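Local coordinates for protein serpin (Taeniopygia guttata, PDB 5HGC) that binds the steroid cortisol and belongs to the serpin family, whose members are generally inhibitors of serine proteases, at residues D213-E218 with Q258-H263; T223-H228 with A235-P240; E218-T223 with M245-Q250; M209-F214 with L264-M269. One frame throughout, in Å; residues are numbered along the deposited sequence.

Contact 1 (D213-E218 with Q258-H263); sequences DFYFDE and QKWSDH. With HCY ((11alpha,14beta)-11,17,21-trihydroxypregn-4-ene-3,20-dione), chain B.
Tyr215 lays one face of its ring under His263 CB, which sits 3.9 Å from the ring centroid in a CH-pi contact. The imidazole is inclined only 26° to the phenol ring but displaced along it, so there is little stacking. Trp260 meets Tyr215 rim to rim at the CD2 side of the ring, Tyr215 CD2 lying 3.6 Å from Trp260 CD1; the three rings make an aromatic cluster where helix 254-263 lies against strand 211-217 of sheet B, as helix H does in serpins. Further along the strand, buried Asp217 holds CG in the crowded position between backbone N and carbonyl carbon (chi1 54°), and Trp260 NE1 donates to Asp217 OD2 at 3.1 Å in an almost straight bond (171°). The acceptor lies in the indole plane, the donor above the carboxylate plane. Lys259, bent near its tip, adds a weak bond and salt bridge from NZ to Asp217 OD2 at 3.3 Å. Ser261 points away, and its OG shares a 3.0 Å hydrogen bond with O2 of the bound cortisol, so one helix serves both sheet and steroid. One straight N-H bond and the nearby ammonium, though only weakly bonded, would be expected to favour ionised Asp217.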
# COMPACT_ATOMS: atom_id res chain seq x y z
N ASP A 213 0.83 -10.57 19.90
CA ASP A 213 1.96 -9.69 19.97
C ASP A 213 1.44 -8.34 20.37
O ASP A 213 0.41 -7.87 19.85
CB ASP A 213 2.73 -9.68 18.66
CG ASP A 213 3.54 -10.99 18.44
OD1 ASP A 213 3.43 -11.94 19.25
OD2 ASP A 213 4.28 -11.10 17.44
N PHE A 214 2.11 -7.77 21.36
CA PHE A 214 1.67 -6.54 21.98
C PHE A 214 2.87 -5.69 22.36
O PHE A 214 3.93 -6.22 22.71
CB PHE A 214 0.86 -6.87 23.22
CG PHE A 214 0.47 -5.66 24.01
CD1 PHE A 214 1.34 -5.14 25.02
CD2 PHE A 214 -0.75 -5.03 23.76
CE1 PHE A 214 1.00 -3.97 25.72
CE2 PHE A 214 -1.11 -3.87 24.48
CZ PHE A 214 -0.25 -3.34 25.45
N TYR A 215 2.70 -4.36 22.30
CA TYR A 215 3.68 -3.43 22.82
C TYR A 215 3.03 -2.11 23.03
O TYR A 215 2.22 -1.72 22.21
CB TYR A 215 4.84 -3.25 21.85
CG TYR A 215 5.87 -2.24 22.32
CD1 TYR A 215 6.68 -2.48 23.45
CD2 TYR A 215 6.03 -1.02 21.64
CE1 TYR A 215 7.60 -1.55 23.88
CE2 TYR A 215 6.95 -0.09 22.08
CZ TYR A 215 7.73 -0.38 23.19
OH TYR A 215 8.64 0.55 23.61
N PHE A 216 3.36 -1.43 24.14
CA PHE A 216 2.91 -0.06 24.39
C PHE A 216 4.13 0.82 24.28
O PHE A 216 5.08 0.51 24.97
CB PHE A 216 2.28 0.04 25.81
CG PHE A 216 1.69 1.41 26.13
CD1 PHE A 216 0.40 1.80 25.66
CD2 PHE A 216 2.43 2.37 26.89
CE1 PHE A 216 -0.15 3.09 25.93
CE2 PHE A 216 1.88 3.64 27.15
CZ PHE A 216 0.59 4.00 26.67
N ASP A 217 4.20 1.87 23.42
CA ASP A 217 5.20 2.95 23.75
C ASP A 217 4.65 4.17 24.42
O ASP A 217 3.62 4.73 23.97
CB ASP A 217 6.22 3.36 22.67
CG ASP A 217 5.61 3.74 21.40
OD1 ASP A 217 4.38 3.63 21.35
OD2 ASP A 217 6.36 4.09 20.44
N GLU A 218 5.36 4.58 25.48
CA GLU A 218 4.99 5.80 26.21
C GLU A 218 5.30 7.00 25.34
O GLU A 218 4.41 7.83 25.14
CB GLU A 218 5.64 5.95 27.60
CG GLU A 218 5.18 4.96 28.65
CD GLU A 218 6.10 3.75 28.71
OE1 GLU A 218 6.70 3.42 27.66
OE2 GLU A 218 6.23 3.13 29.80
N GLN A 258 10.72 -0.70 13.59
CA GLN A 258 11.72 -1.63 14.08
C GLN A 258 11.74 -1.70 15.61
O GLN A 258 11.90 -2.79 16.17
CB GLN A 258 13.13 -1.29 13.59
CG GLN A 258 14.15 -2.33 14.05
CD GLN A 258 15.17 -2.64 12.99
OE1 GLN A 258 15.83 -1.72 12.42
NE2 GLN A 258 15.33 -3.94 12.70
N LYS A 259 11.59 -0.54 16.26
CA LYS A 259 11.40 -0.45 17.70
C LYS A 259 10.23 -1.36 18.10
O LYS A 259 10.44 -2.30 18.92
CB LYS A 259 11.11 1.00 18.13
CG LYS A 259 10.97 1.15 19.65
CD LYS A 259 10.94 2.60 20.10
CE LYS A 259 9.54 3.15 20.30
NZ LYS A 259 9.56 4.17 21.41
N TRP A 260 9.05 -1.14 17.48
CA TRP A 260 7.89 -1.96 17.82
C TRP A 260 8.16 -3.47 17.71
O TRP A 260 7.95 -4.26 18.66
CB TRP A 260 6.69 -1.55 17.01
CG TRP A 260 6.18 -0.15 17.33
CD1 TRP A 260 6.47 0.62 18.44
CD2 TRP A 260 5.28 0.64 16.53
NE1 TRP A 260 5.82 1.84 18.37
CE2 TRP A 260 5.08 1.88 17.22
CE3 TRP A 260 4.63 0.42 15.30
CZ2 TRP A 260 4.23 2.91 16.72
CZ3 TRP A 260 3.80 1.45 14.77
CH2 TRP A 260 3.62 2.68 15.49
N SER A 261 8.64 -3.89 16.55
CA SER A 261 8.74 -5.31 16.34
C SER A 261 9.85 -5.93 17.21
O SER A 261 9.73 -7.10 17.57
CB SER A 261 8.91 -5.61 14.86
OG SER A 261 10.09 -5.02 14.36
N ASP A 262 10.89 -5.16 17.57
CA ASP A 262 11.92 -5.62 18.48
C ASP A 262 11.35 -5.91 19.86
O ASP A 262 11.81 -6.83 20.53
CB ASP A 262 13.07 -4.61 18.62
CG ASP A 262 14.01 -4.58 17.37
OD1 ASP A 262 14.06 -5.52 16.55
OD2 ASP A 262 14.73 -3.56 17.21
N HIS A 263 10.33 -5.15 20.25
CA HIS A 263 9.74 -5.23 21.58
C HIS A 263 8.36 -5.89 21.75
O HIS A 263 7.81 -5.88 22.84
CB HIS A 263 9.72 -3.83 22.19
CG HIS A 263 11.08 -3.26 22.40
ND1 HIS A 263 11.52 -2.12 21.77
CD2 HIS A 263 12.13 -3.72 23.14
CE1 HIS A 263 12.77 -1.88 22.11
NE2 HIS A 263 13.17 -2.85 22.93
C1 HCY B . 13.31 -2.96 9.76
C2 HCY B . 14.26 -1.84 9.33
C3 HCY B . 14.09 -1.49 7.87
C4 HCY B . 12.90 -1.95 7.11
C5 HCY B . 11.82 -2.37 7.78
C6 HCY B . 10.48 -2.39 7.07
C7 HCY B . 9.77 -3.74 7.30
C8 HCY B . 9.82 -4.29 8.73
C9 HCY B . 11.27 -4.26 9.26
C10 HCY B . 11.89 -2.85 9.22
C12 HCY B . 10.79 -6.44 10.67
C11 HCY B . 11.50 -5.07 10.58
C13 HCY B . 9.33 -6.37 10.16
C14 HCY B . 9.33 -5.72 8.77
C15 HCY B . 8.02 -6.12 8.15
C16 HCY B . 7.71 -7.51 8.69
C17 HCY B . 8.71 -7.76 9.85
C18 HCY B . 8.37 -5.63 11.13
C19 HCY B . 11.13 -1.78 10.04
C20 HCY B . 8.08 -8.48 11.03
C21 HCY B . 8.89 -9.46 11.86
O1 HCY B . 14.91 -0.77 7.34
O2 HCY B . 10.97 -4.22 11.60
O3 HCY B . 9.73 -8.69 9.41
O4 HCY B . 6.91 -8.29 11.33
O5 HCY B . 8.44 -9.21 13.19

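Contact 2 (T223-H228 with A235-P240); sequences TVVRLH and AFLVLP. With HCY ((11alpha,14beta)-11,17,21-trihydroxypregn-4-ene-3,20-dione), chain B.
Arg226 grips the side chain of the bound cortisol with both terminal nitrogens: NH1 donates to HCY O4 at 2.8 Å and NH2 to HCY O5 at 2.9 Å, both in nearly straight bonds. The arginine belongs to the beta hairpin of strands 222-228 and 233-240, part of sheet B of the serpin fold, and this use of the sheet recalls the hormone site of corticosteroid-binding globulin. Bends at chi2 and chi3 swing the guanidinium round to the ligand. Phe236, the non-hydrogen-bonded partner of Arg226, runs alongside it and offers a ring face to its aliphatic part, Arg226 CG sitting 4.1 Å from the ring centroid. The ring edge meanwhile faces HCY O4, with CE1 of Phe236 3.7 Å from that oxygen. A second shell surrounds the guanidinium: Asp213 forms a salt bridge with NE, Thr234 takes a further bond from NH1, and CE1 of His228 lies over one face, toward its rim. Farther out, Val224 and Val238 share the Arg226 face of the sheet and are covered by Trp260 of helix 254-263. On the reverse face lie Thr223, Val225 and Leu227 with Ala235, Leu237 and Leu239; within the sheet they meet side chains of the flanking strands, such as Phe212 and Phe214 of 211-217 and Met357 of 355-361. The frame is a regular antiparallel ladder of six backbone bonds. In the pair farthest from the hairpin turn, Thr223 N reaches Leu239 O at 2.8 Å from above the carbonyl plane, while Leu239 N approaches Thr223 O nearly along the C=O axis.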
# COMPACT_ATOMS: atom_id res chain seq x y z
N THR A 223 -0.90 1.93 21.62
CA THR A 223 -0.94 0.51 21.85
C THR A 223 -0.71 -0.12 20.50
O THR A 223 -1.32 0.28 19.56
CB THR A 223 -2.30 0.13 22.44
OG1 THR A 223 -2.44 0.81 23.69
CG2 THR A 223 -2.39 -1.34 22.69
N VAL A 224 0.20 -1.10 20.42
CA VAL A 224 0.51 -1.85 19.20
C VAL A 224 0.07 -3.29 19.38
O VAL A 224 0.52 -3.93 20.33
CB VAL A 224 2.02 -1.80 18.86
CG1 VAL A 224 2.31 -2.51 17.51
CG2 VAL A 224 2.52 -0.34 18.85
N VAL A 225 -0.78 -3.80 18.49
CA VAL A 225 -1.10 -5.20 18.46
C VAL A 225 -0.77 -5.73 17.08
O VAL A 225 -1.13 -5.11 16.05
CB VAL A 225 -2.59 -5.44 18.82
CG1 VAL A 225 -2.95 -6.90 18.67
CG2 VAL A 225 -2.86 -5.01 20.26
N ARG A 226 -0.07 -6.86 17.03
CA ARG A 226 0.30 -7.46 15.77
C ARG A 226 -0.33 -8.85 15.58
O ARG A 226 -0.18 -9.72 16.42
CB ARG A 226 1.81 -7.53 15.66
CG ARG A 226 2.27 -8.14 14.36
CD ARG A 226 2.52 -9.62 14.55
NE ARG A 226 3.87 -9.81 15.05
CZ ARG A 226 4.97 -9.56 14.34
NH1 ARG A 226 4.87 -9.15 13.06
NH2 ARG A 226 6.15 -9.71 14.90
N LEU A 227 -1.01 -9.03 14.45
CA LEU A 227 -1.76 -10.24 14.13
C LEU A 227 -1.19 -10.80 12.86
O LEU A 227 -0.99 -10.04 11.91
CB LEU A 227 -3.25 -9.92 13.91
CG LEU A 227 -4.07 -9.44 15.12
CD1 LEU A 227 -5.57 -9.44 14.83
CD2 LEU A 227 -3.73 -10.34 16.31
N HIS A 228 -0.89 -12.10 12.83
CA HIS A 228 -0.40 -12.70 11.60
C HIS A 228 -1.54 -13.09 10.72
O HIS A 228 -2.61 -13.55 11.18
CB HIS A 228 0.46 -13.93 11.84
CG HIS A 228 1.76 -13.61 12.50
ND1 HIS A 228 2.61 -12.62 12.03
CD2 HIS A 228 2.37 -14.14 13.57
CE1 HIS A 228 3.67 -12.55 12.80
NE2 HIS A 228 3.56 -13.47 13.74
N ALA A 235 -0.17 -8.02 10.15
CA ALA A 235 -0.79 -6.70 10.37
C ALA A 235 -0.42 -6.08 11.72
O ALA A 235 -0.61 -6.73 12.75
CB ALA A 235 -2.28 -6.81 10.19
N PHE A 236 0.14 -4.87 11.72
CA PHE A 236 0.34 -4.04 12.97
C PHE A 236 -0.82 -3.09 13.13
O PHE A 236 -1.11 -2.32 12.21
CB PHE A 236 1.60 -3.17 12.88
CG PHE A 236 2.89 -3.94 13.03
CD1 PHE A 236 3.22 -5.01 12.12
CD2 PHE A 236 3.81 -3.60 14.04
CE1 PHE A 236 4.44 -5.72 12.24
CE2 PHE A 236 5.02 -4.31 14.17
CZ PHE A 236 5.34 -5.35 13.27
N LEU A 237 -1.52 -3.17 14.27
CA LEU A 237 -2.72 -2.37 14.50
C LEU A 237 -2.31 -1.41 15.59
O LEU A 237 -1.92 -1.85 16.68
CB LEU A 237 -3.85 -3.27 14.95
CG LEU A 237 -3.91 -4.62 14.25
CD1 LEU A 237 -4.91 -5.57 14.93
CD2 LEU A 237 -4.25 -4.42 12.77
N VAL A 238 -2.36 -0.12 15.28
CA VAL A 238 -1.77 0.91 16.12
C VAL A 238 -2.87 1.84 16.58
O VAL A 238 -3.52 2.51 15.78
CB VAL A 238 -0.72 1.73 15.38
CG1 VAL A 238 -0.05 2.75 16.32
CG2 VAL A 238 0.29 0.80 14.76
N LEU A 239 -3.09 1.84 17.88
CA LEU A 239 -4.17 2.58 18.55
C LEU A 239 -3.50 3.70 19.33
O LEU A 239 -2.95 3.40 20.37
CB LEU A 239 -4.93 1.67 19.50
CG LEU A 239 -6.21 2.22 20.10
CD1 LEU A 239 -7.20 2.60 19.01
CD2 LEU A 239 -6.82 1.16 20.99
N PRO A 240 -3.48 4.95 18.78
CA PRO A 240 -2.98 6.05 19.59
C PRO A 240 -4.06 6.50 20.59
O PRO A 240 -5.29 6.37 20.30
CB PRO A 240 -2.67 7.14 18.56
CG PRO A 240 -3.74 6.94 17.53
CD PRO A 240 -3.93 5.43 17.45
C1 HCY B . 13.31 -2.96 9.76
C2 HCY B . 14.26 -1.84 9.33
C3 HCY B . 14.09 -1.49 7.87
C4 HCY B . 12.90 -1.95 7.11
C5 HCY B . 11.82 -2.37 7.78
C6 HCY B . 10.48 -2.39 7.07
C7 HCY B . 9.77 -3.74 7.30
C8 HCY B . 9.82 -4.29 8.73
C9 HCY B . 11.27 -4.26 9.26
C10 HCY B . 11.89 -2.85 9.22
C12 HCY B . 10.79 -6.44 10.67
C11 HCY B . 11.50 -5.07 10.58
C13 HCY B . 9.33 -6.37 10.16
C14 HCY B . 9.33 -5.72 8.77
C15 HCY B . 8.02 -6.12 8.15
C16 HCY B . 7.71 -7.51 8.69
C17 HCY B . 8.71 -7.76 9.85
C18 HCY B . 8.37 -5.63 11.13
C19 HCY B . 11.13 -1.78 10.04
C20 HCY B . 8.08 -8.48 11.03
C21 HCY B . 8.89 -9.46 11.86
O1 HCY B . 14.91 -0.77 7.34
O2 HCY B . 10.97 -4.22 11.60
O3 HCY B . 9.73 -8.69 9.41
O4 HCY B . 6.91 -8.29 11.33
O5 HCY B . 8.44 -9.21 13.19
O HOH W 1 -4.25 3.51 23.53

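Contact 3 (E218-T223 with M245-Q250); sequences EELSCT and MKQLEQ. With SO4 (sulfate ion), chain E.
Leu248 holds CG anti to its backbone N (chi1 177°), while Leu220 keeps CG beside the backbone N (chi1 -60°), and these settings bring their branched ends together. The two leucines cross at about a right angle and meet tip to tip, CD1 of Leu220 lying 4.1 Å from CD1 of Leu248. Cys222 joins them from the start of its strand: its SG is 3.8 Å from Leu248 CD1 and 3.9 Å from Leu248 CD2, so the thiol rests against both methyls. The turn that delivers these groups ends in a G1 beta bulge, in which Ser221 and Cys222 both face Asp217; Ser221 takes the left-handed conformation (phi 64°) usual at the first position of such a bulge. The helix is 245-251, which follows the sheet B hairpin as helix G does in serpins, and Leu248 also packs on Val238, Pro240 and Trp260. Beside the apolar patch, the bent chain of Gln247 crosses Leu220 and sets its amide against a methyl, NE2 being 3.7 Å from Leu220 CD2. At the first turn of the helix, Met245 N donates to SO4 O2 at 2.9 Å, an ion that probably came with the crystallisation solution and that Gly243 N also binds.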
# COMPACT_ATOMS: atom_id res chain seq x y z
N GLU A 218 5.36 4.58 25.48
CA GLU A 218 4.99 5.80 26.21
C GLU A 218 5.30 7.00 25.34
O GLU A 218 4.41 7.83 25.14
CB GLU A 218 5.64 5.95 27.60
CG GLU A 218 5.18 4.96 28.65
CD GLU A 218 6.10 3.75 28.71
OE1 GLU A 218 6.70 3.42 27.66
OE2 GLU A 218 6.23 3.13 29.80
N GLU A 219 6.54 7.06 24.82
CA GLU A 219 6.96 8.11 23.87
C GLU A 219 5.84 8.45 22.88
O GLU A 219 5.54 9.64 22.68
CB GLU A 219 8.17 7.67 23.05
CG GLU A 219 9.35 7.08 23.81
CD GLU A 219 10.68 7.45 23.16
OE1 GLU A 219 10.68 8.20 22.14
OE2 GLU A 219 11.74 7.00 23.67
N LEU A 220 5.22 7.42 22.28
CA LEU A 220 4.21 7.72 21.29
C LEU A 220 2.78 7.62 21.76
O LEU A 220 1.88 8.09 21.05
CB LEU A 220 4.47 6.98 19.98
CG LEU A 220 5.80 7.32 19.31
CD1 LEU A 220 5.91 6.54 18.03
CD2 LEU A 220 5.92 8.79 19.00
N SER A 221 2.55 7.05 22.94
CA SER A 221 1.19 6.93 23.52
C SER A 221 0.28 6.05 22.66
O SER A 221 -0.91 6.38 22.41
CB SER A 221 0.56 8.31 23.75
OG SER A 221 1.56 9.26 24.10
N CYS A 222 0.85 4.91 22.26
CA CYS A 222 0.26 3.99 21.29
C CYS A 222 0.22 2.60 21.81
O CYS A 222 1.25 2.08 22.27
CB CYS A 222 1.21 3.86 20.09
SG CYS A 222 1.09 5.23 19.02
N THR A 223 -0.90 1.93 21.62
CA THR A 223 -0.94 0.51 21.85
C THR A 223 -0.71 -0.12 20.50
O THR A 223 -1.32 0.28 19.56
CB THR A 223 -2.30 0.13 22.44
OG1 THR A 223 -2.44 0.81 23.69
CG2 THR A 223 -2.39 -1.34 22.69
N MET A 245 -2.86 11.15 17.66
CA MET A 245 -2.74 10.82 16.24
C MET A 245 -1.81 11.76 15.45
O MET A 245 -0.89 11.25 14.80
CB MET A 245 -4.12 10.68 15.59
CG MET A 245 -4.10 10.24 14.13
SD MET A 245 -3.54 8.52 13.89
CE MET A 245 -5.08 7.65 14.21
N LYS A 246 -2.00 13.10 15.52
CA LYS A 246 -1.18 14.08 14.76
C LYS A 246 0.29 13.78 15.03
O LYS A 246 1.12 13.68 14.11
CB LYS A 246 -1.54 15.59 15.00
N GLN A 247 0.59 13.55 16.30
CA GLN A 247 1.96 13.33 16.74
C GLN A 247 2.57 12.03 16.14
O GLN A 247 3.71 12.04 15.64
CB GLN A 247 2.01 13.37 18.27
CG GLN A 247 3.36 13.73 18.88
CD GLN A 247 4.07 12.56 19.57
OE1 GLN A 247 3.45 11.79 20.35
NE2 GLN A 247 5.39 12.43 19.31
N LEU A 248 1.79 10.93 16.20
CA LEU A 248 2.13 9.65 15.60
C LEU A 248 2.39 9.77 14.07
O LEU A 248 3.47 9.34 13.60
CB LEU A 248 1.02 8.65 15.85
CG LEU A 248 1.21 7.27 15.21
CD1 LEU A 248 2.48 6.56 15.71
CD2 LEU A 248 -0.02 6.45 15.52
N GLU A 249 1.42 10.35 13.34
CA GLU A 249 1.59 10.75 11.91
C GLU A 249 2.93 11.41 11.60
O GLU A 249 3.60 10.98 10.66
CB GLU A 249 0.51 11.71 11.44
CG GLU A 249 -0.86 11.10 11.36
CD GLU A 249 -1.95 12.13 11.10
OE1 GLU A 249 -1.69 13.37 11.10
OE2 GLU A 249 -3.09 11.69 10.88
N GLN A 250 3.32 12.43 12.37
CA GLN A 250 4.51 13.24 12.07
C GLN A 250 5.83 12.54 12.39
O GLN A 250 6.88 12.97 11.95
CB GLN A 250 4.47 14.59 12.79
CG GLN A 250 3.49 15.64 12.23
CD GLN A 250 2.99 16.65 13.31
OE1 GLN A 250 3.52 16.76 14.44
NE2 GLN A 250 1.92 17.36 12.97
S SO4 E . -6.80 12.66 17.59
O1 SO4 E . -7.72 12.65 18.74
O2 SO4 E . -5.40 12.57 18.07
O3 SO4 E . -7.20 11.48 16.76
O4 SO4 E . -6.92 13.93 16.82

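Contact 4 (M209-F214 with L264-M269); sequences MGRFDF and LFQRFM
Six main-chain hydrogen bonds join strands 211-217 and 265-283, satisfying both the N-H and the C=O of Gly210, Phe212 and Phe214 and of their partners Met269, Arg267 and Phe265. The Phe212 pair is typical: Phe212 N reaches Arg267 O at 3.0 Å, and Arg267 N returns to Phe212 O from well above the carbonyl plane. Phe265 N, by contrast, meets Phe214 O in the carbonyl plane and on a lone pair. Asp213 divides its carboxylate, OD2 serving the salt bridge to Arg226 and OD1 taking a weak bond of 3.2 Å from Gln266 NE2. The other end of that amide, Gln266 OE1, lies over one face of the Arg211 guanidinium, too poorly angled to bond. Arg211 NE instead donates to a water at 2.5 Å, and the water passes a weak bond on to Gln266 O. Arg267 extends over one face of the Phe214 ring in a cation-pi contact, its CZ 4.4 Å from the ring centroid. Phe214 and Phe265 form an offset edge-to-face pair, Phe214 CD1 lying 3.7 Å from Phe265 CZ. Farther along, SD of Met209 lies beside the Phe268 ring and Met269 SD at the edge of Phe212. The chain turns a corner at Gly210, where strand 200-209 gives way to 211-217, which carries it into the sheet B hairpin of the serpin fold; this strand runs between 265-283 and 222-228, with Phe214 packed on Thr223 and Val225 and Met269 reaching Ile349 of strand 348-350.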
# COMPACT_ATOMS: atom_id res chain seq x y z
N MET A 209 -10.32 -13.81 22.15
CA MET A 209 -9.49 -13.86 23.37
C MET A 209 -8.28 -14.77 23.15
O MET A 209 -8.45 -15.87 22.68
CB MET A 209 -10.35 -14.36 24.52
CG MET A 209 -9.68 -14.29 25.89
SD MET A 209 -10.68 -14.90 27.27
CE MET A 209 -10.94 -16.64 26.82
N GLY A 210 -7.06 -14.33 23.46
CA GLY A 210 -5.92 -15.18 23.22
C GLY A 210 -4.64 -14.42 23.30
O GLY A 210 -4.67 -13.26 23.65
N ARG A 211 -3.51 -15.07 23.03
CA ARG A 211 -2.19 -14.43 23.12
C ARG A 211 -1.81 -13.72 21.81
O ARG A 211 -1.72 -14.37 20.76
CB ARG A 211 -1.12 -15.46 23.51
CG ARG A 211 -1.28 -16.04 24.90
CD ARG A 211 -0.43 -17.26 25.16
NE ARG A 211 0.95 -16.86 25.22
CZ ARG A 211 1.92 -17.33 24.42
NH1 ARG A 211 1.64 -18.29 23.52
NH2 ARG A 211 3.18 -16.86 24.55
N PHE A 212 -1.60 -12.40 21.85
CA PHE A 212 -1.20 -11.65 20.69
C PHE A 212 0.04 -10.81 20.95
O PHE A 212 0.26 -10.34 22.08
CB PHE A 212 -2.33 -10.74 20.28
CG PHE A 212 -3.63 -11.46 20.11
CD1 PHE A 212 -3.82 -12.38 19.06
CD2 PHE A 212 -4.67 -11.23 20.99
CE1 PHE A 212 -5.03 -13.05 18.92
CE2 PHE A 212 -5.91 -11.87 20.84
CZ PHE A 212 -6.09 -12.80 19.82
N ASP A 213 0.83 -10.57 19.90
CA ASP A 213 1.96 -9.69 19.97
C ASP A 213 1.44 -8.34 20.37
O ASP A 213 0.41 -7.87 19.85
CB ASP A 213 2.73 -9.68 18.66
CG ASP A 213 3.54 -10.99 18.44
OD1 ASP A 213 3.43 -11.94 19.25
OD2 ASP A 213 4.28 -11.10 17.44
N PHE A 214 2.11 -7.77 21.36
CA PHE A 214 1.67 -6.54 21.98
C PHE A 214 2.87 -5.69 22.36
O PHE A 214 3.93 -6.22 22.71
CB PHE A 214 0.86 -6.87 23.22
CG PHE A 214 0.47 -5.66 24.01
CD1 PHE A 214 1.34 -5.14 25.02
CD2 PHE A 214 -0.75 -5.03 23.76
CE1 PHE A 214 1.00 -3.97 25.72
CE2 PHE A 214 -1.11 -3.87 24.48
CZ PHE A 214 -0.25 -3.34 25.45
N LEU A 264 7.77 -6.42 20.68
CA LEU A 264 6.49 -7.14 20.82
C LEU A 264 6.69 -8.39 21.64
O LEU A 264 7.75 -9.04 21.52
CB LEU A 264 5.92 -7.57 19.47
CG LEU A 264 5.51 -6.42 18.59
CD1 LEU A 264 5.43 -7.02 17.20
CD2 LEU A 264 4.20 -5.77 19.03
N PHE A 265 5.70 -8.73 22.46
CA PHE A 265 5.71 -9.98 23.26
C PHE A 265 4.30 -10.44 23.27
O PHE A 265 3.38 -9.61 23.28
CB PHE A 265 6.21 -9.75 24.70
CG PHE A 265 5.44 -8.66 25.48
CD1 PHE A 265 5.75 -7.25 25.32
CD2 PHE A 265 4.42 -9.02 26.43
CE1 PHE A 265 5.06 -6.26 26.06
CE2 PHE A 265 3.73 -8.02 27.16
CZ PHE A 265 4.04 -6.65 26.97
N GLN A 266 4.12 -11.76 23.24
CA GLN A 266 2.78 -12.38 23.33
C GLN A 266 2.18 -12.09 24.70
O GLN A 266 2.84 -12.30 25.71
CB GLN A 266 2.87 -13.88 23.09
CG GLN A 266 3.37 -14.25 21.71
CD GLN A 266 2.41 -15.08 20.91
OE1 GLN A 266 2.44 -16.30 21.00
NE2 GLN A 266 1.56 -14.43 20.08
N ARG A 267 0.96 -11.54 24.71
CA ARG A 267 0.20 -11.20 25.90
C ARG A 267 -1.20 -11.75 25.72
O ARG A 267 -1.85 -11.55 24.69
CB ARG A 267 0.15 -9.68 26.01
CG ARG A 267 -0.15 -9.11 27.39
CD ARG A 267 -0.25 -7.61 27.29
NE ARG A 267 -0.43 -6.93 28.58
CZ ARG A 267 -1.16 -5.81 28.77
NH1 ARG A 267 -1.83 -5.22 27.76
NH2 ARG A 267 -1.25 -5.28 29.98
N PHE A 268 -1.69 -12.49 26.71
CA PHE A 268 -3.09 -12.93 26.67
C PHE A 268 -4.04 -11.74 26.95
O PHE A 268 -3.80 -10.91 27.86
CB PHE A 268 -3.27 -14.05 27.65
CG PHE A 268 -4.61 -14.71 27.58
CD1 PHE A 268 -4.80 -15.81 26.73
CD2 PHE A 268 -5.67 -14.24 28.36
CE1 PHE A 268 -6.06 -16.46 26.68
CE2 PHE A 268 -6.91 -14.84 28.30
CZ PHE A 268 -7.12 -15.95 27.46
N MET A 269 -5.10 -11.63 26.14
CA MET A 269 -5.97 -10.44 26.13
C MET A 269 -7.30 -10.65 25.47
O MET A 269 -7.50 -11.62 24.69
CB MET A 269 -5.28 -9.24 25.47
CG MET A 269 -5.02 -9.41 23.98
SD MET A 269 -4.20 -8.02 23.18
CE MET A 269 -2.51 -8.32 23.67
O HOH W 2 1.83 -15.15 26.78

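Strand 211-217 links contacts 1 and 4, while strand 222-228, its neighbour in the sheet, serves contacts 2 and 3. Contacts 2 and 3 are buried; contacts 1 and 4 are only partly so, with exposed residues at their margins. Contacts 2 and 4 are antiparallel strand pairs carried by backbone bonds, whereas contact 1 sets a helix against strand 211-217 and contact 3 sets one against the turn leading into strand 222-228: the first through a charged and aromatic interface, the second through apolar ends. The polar networks of contacts 2 and 4 are joined through Asp213. Contacts 1 and 2 each supply polar groups to cortisol, so sheet and helix share the pocket.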